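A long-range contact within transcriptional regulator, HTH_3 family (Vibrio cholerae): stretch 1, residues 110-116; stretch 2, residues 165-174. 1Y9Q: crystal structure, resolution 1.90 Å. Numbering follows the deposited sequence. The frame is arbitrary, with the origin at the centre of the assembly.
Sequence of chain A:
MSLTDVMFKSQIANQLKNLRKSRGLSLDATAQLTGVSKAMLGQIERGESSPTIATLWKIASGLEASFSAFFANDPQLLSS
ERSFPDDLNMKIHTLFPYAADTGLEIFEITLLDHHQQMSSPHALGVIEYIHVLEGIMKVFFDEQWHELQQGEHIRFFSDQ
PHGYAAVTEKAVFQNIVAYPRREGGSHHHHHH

Stretch 1, residues 110-116: TLLDHHQ
Stretch 2 165-174: AAVTEKAVFQ

Two short antiparallel ladders join these stretches, and their register slips by one residue between Leu111 and Gln116, where both stretches leave the ladder as loops. At the slip, Asp113 (phi/psi 46/49) and His114 (40/39) adopt left-handed backbone conformations, and the turn closes through His115 N to Leu112 O at 2.8 Å. This delivers His114 N to Glu169 O, a 3.0 Å hydrogen bond with an N-H...O angle of 167°; Asp113 N lies 2.9 Å from the same Glu169 O, but its poor angle rules out a bond.

In the first ladder Leu111 pairs with Ala171 (CA-CA 5.2 Å) through Leu111 N to Ala171 O, 2.7 Å, and Ala171 N to Leu111 O, 3.1 Å. Thr110 faces Val172 as a non-hydrogen-bonded pair, and Thr110 OG1 lies 3.7 Å from Val172 CG2. The second ladder pairs Gln116 with Ala165 (CA-CA 4.1 Å), secured by Ala166 N to His115 O, 3.1 Å.

Buried Leu111 (chi1 m, chi2 t) sets CB 3.7 Å from Ala166 CB and CD1 3.7 Å from Phe173 CE2, at the ring edge (Phe173 chi1 p). Small alanine suits this close approach. Outside, Glu169 (m, m) brings Glu169 OE1 3.2 Å from His114 CD2 at the ring edge (His114 chi1 p), yet Glu169 OE1 is 3.8 Å from like-charged Asp113 OD1.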

# COMPACT_ATOMS: atom_id res chain seq x y z
N THR A 110 6.11 18.51 -1.43
CA THR A 110 6.60 18.84 -0.10
C THR A 110 5.87 18.00 0.94
O THR A 110 4.64 18.08 1.08
CB THR A 110 6.39 20.32 0.25
OG1 THR A 110 7.10 21.14 -0.70
CG2 THR A 110 6.91 20.62 1.65
N LEU A 111 6.62 17.17 1.65
CA LEU A 111 6.06 16.31 2.69
C LEU A 111 6.34 16.96 4.04
O LEU A 111 7.46 17.43 4.29
CB LEU A 111 6.70 14.93 2.63
CG LEU A 111 6.39 14.08 1.40
CD1 LEU A 111 7.20 12.79 1.44
CD2 LEU A 111 4.90 13.77 1.37
N LEU A 112 5.33 16.99 4.90
CA LEU A 112 5.48 17.60 6.22
C LEU A 112 5.14 16.64 7.35
O LEU A 112 4.51 15.60 7.14
CB LEU A 112 4.59 18.83 6.33
CG LEU A 112 4.80 19.94 5.31
CD1 LEU A 112 3.72 21.00 5.49
CD2 LEU A 112 6.18 20.55 5.47
N ASP A 113 5.58 17.00 8.56
CA ASP A 113 5.32 16.20 9.75
C ASP A 113 5.59 14.72 9.48
O ASP A 113 4.76 13.86 9.80
CB ASP A 113 3.87 16.40 10.19
CG ASP A 113 3.64 16.02 11.64
OD1 ASP A 113 4.33 16.58 12.52
OD2 ASP A 113 2.77 15.16 11.90
N HIS A 114 6.75 14.44 8.90
CA HIS A 114 7.17 13.08 8.55
C HIS A 114 6.04 12.23 7.98
O HIS A 114 5.94 11.03 8.25
CB HIS A 114 7.85 12.39 9.75
CG HIS A 114 6.96 12.19 10.94
ND1 HIS A 114 5.97 11.23 10.98
CD2 HIS A 114 6.95 12.79 12.15
CE1 HIS A 114 5.39 11.25 12.17
NE2 HIS A 114 5.97 12.19 12.90
N HIS A 115 5.19 12.86 7.18
CA HIS A 115 4.07 12.18 6.55
C HIS A 115 4.53 11.01 5.68
O HIS A 115 5.59 11.06 5.05
CB HIS A 115 3.27 13.16 5.69
CG HIS A 115 2.15 12.52 4.93
ND1 HIS A 115 1.00 12.05 5.54
CD2 HIS A 115 2.01 12.24 3.61
CE1 HIS A 115 0.21 11.52 4.63
NE2 HIS A 115 0.80 11.62 3.45
N GLN A 116 3.72 9.95 5.65
CA GLN A 116 4.01 8.79 4.83
C GLN A 116 2.85 8.64 3.85
O GLN A 116 1.69 8.62 4.26
CB GLN A 116 4.14 7.53 5.68
CG GLN A 116 4.61 6.32 4.87
CD GLN A 116 4.90 5.11 5.73
OE1 GLN A 116 5.60 5.21 6.74
NE2 GLN A 116 4.37 3.96 5.33
N ALA A 165 7.89 8.71 1.92
CA ALA A 165 7.86 9.09 3.32
C ALA A 165 8.99 10.05 3.67
O ALA A 165 10.13 9.86 3.26
CB ALA A 165 7.94 7.85 4.21
N ALA A 166 8.65 11.09 4.42
CA ALA A 166 9.65 12.06 4.86
C ALA A 166 10.24 11.49 6.14
O ALA A 166 9.50 11.13 7.06
CB ALA A 166 8.99 13.40 5.13
N VAL A 167 11.56 11.36 6.19
CA VAL A 167 12.21 10.82 7.39
C VAL A 167 12.49 12.00 8.32
O VAL A 167 12.33 11.89 9.54
CB VAL A 167 13.51 10.08 7.04
CG1 VAL A 167 14.03 9.37 8.28
CG2 VAL A 167 13.24 9.07 5.94
N THR A 168 12.92 13.12 7.74
CA THR A 168 13.13 14.33 8.52
C THR A 168 11.71 14.88 8.55
O THR A 168 10.88 14.48 7.74
CB THR A 168 14.07 15.32 7.81
OG1 THR A 168 13.71 15.42 6.42
CG2 THR A 168 15.51 14.86 7.92
N GLU A 169 11.41 15.78 9.48
CA GLU A 169 10.05 16.32 9.56
C GLU A 169 9.56 16.84 8.22
O GLU A 169 8.38 16.70 7.88
CB GLU A 169 9.96 17.43 10.60
CG GLU A 169 10.10 16.95 12.03
CD GLU A 169 9.24 15.73 12.32
OE1 GLU A 169 8.03 15.77 12.02
OE2 GLU A 169 9.78 14.74 12.85
N LYS A 170 10.47 17.44 7.46
CA LYS A 170 10.12 17.98 6.16
C LYS A 170 11.05 17.45 5.08
O LYS A 170 12.23 17.21 5.33
CB LYS A 170 10.18 19.51 6.18
CG LYS A 170 9.98 20.17 4.82
CD LYS A 170 10.09 21.68 4.91
CE LYS A 170 9.90 22.33 3.55
NZ LYS A 170 9.94 23.82 3.60
N ALA A 171 10.50 17.25 3.89
CA ALA A 171 11.27 16.76 2.75
C ALA A 171 10.58 17.27 1.50
O ALA A 171 9.35 17.29 1.43
CB ALA A 171 11.32 15.25 2.75
N VAL A 172 11.38 17.69 0.53
CA VAL A 172 10.86 18.20 -0.73
C VAL A 172 11.56 17.43 -1.83
O VAL A 172 12.77 17.22 -1.77
CB VAL A 172 11.16 19.70 -0.90
CG1 VAL A 172 10.58 20.20 -2.22
CG2 VAL A 172 10.58 20.48 0.27
N PHE A 173 10.80 16.99 -2.83
CA PHE A 173 11.40 16.24 -3.93
C PHE A 173 10.67 16.46 -5.24
O PHE A 173 9.48 16.77 -5.26
CB PHE A 173 11.43 14.74 -3.60
CG PHE A 173 10.06 14.11 -3.46
CD1 PHE A 173 9.50 13.38 -4.50
CD2 PHE A 173 9.36 14.20 -2.26
CE1 PHE A 173 8.26 12.75 -4.36
CE2 PHE A 173 8.12 13.58 -2.10
CZ PHE A 173 7.57 12.85 -3.16
N GLN A 174 11.41 16.34 -6.34
CA GLN A 174 10.81 16.48 -7.65
C GLN A 174 10.34 15.10 -8.05
O GLN A 174 11.05 14.11 -7.85
CB GLN A 174 11.82 16.97 -8.69
CG GLN A 174 11.18 17.12 -10.07
CD GLN A 174 12.19 17.30 -11.18
OE1 GLN A 174 12.99 16.41 -11.46
NE2 GLN A 174 12.15 18.47 -11.82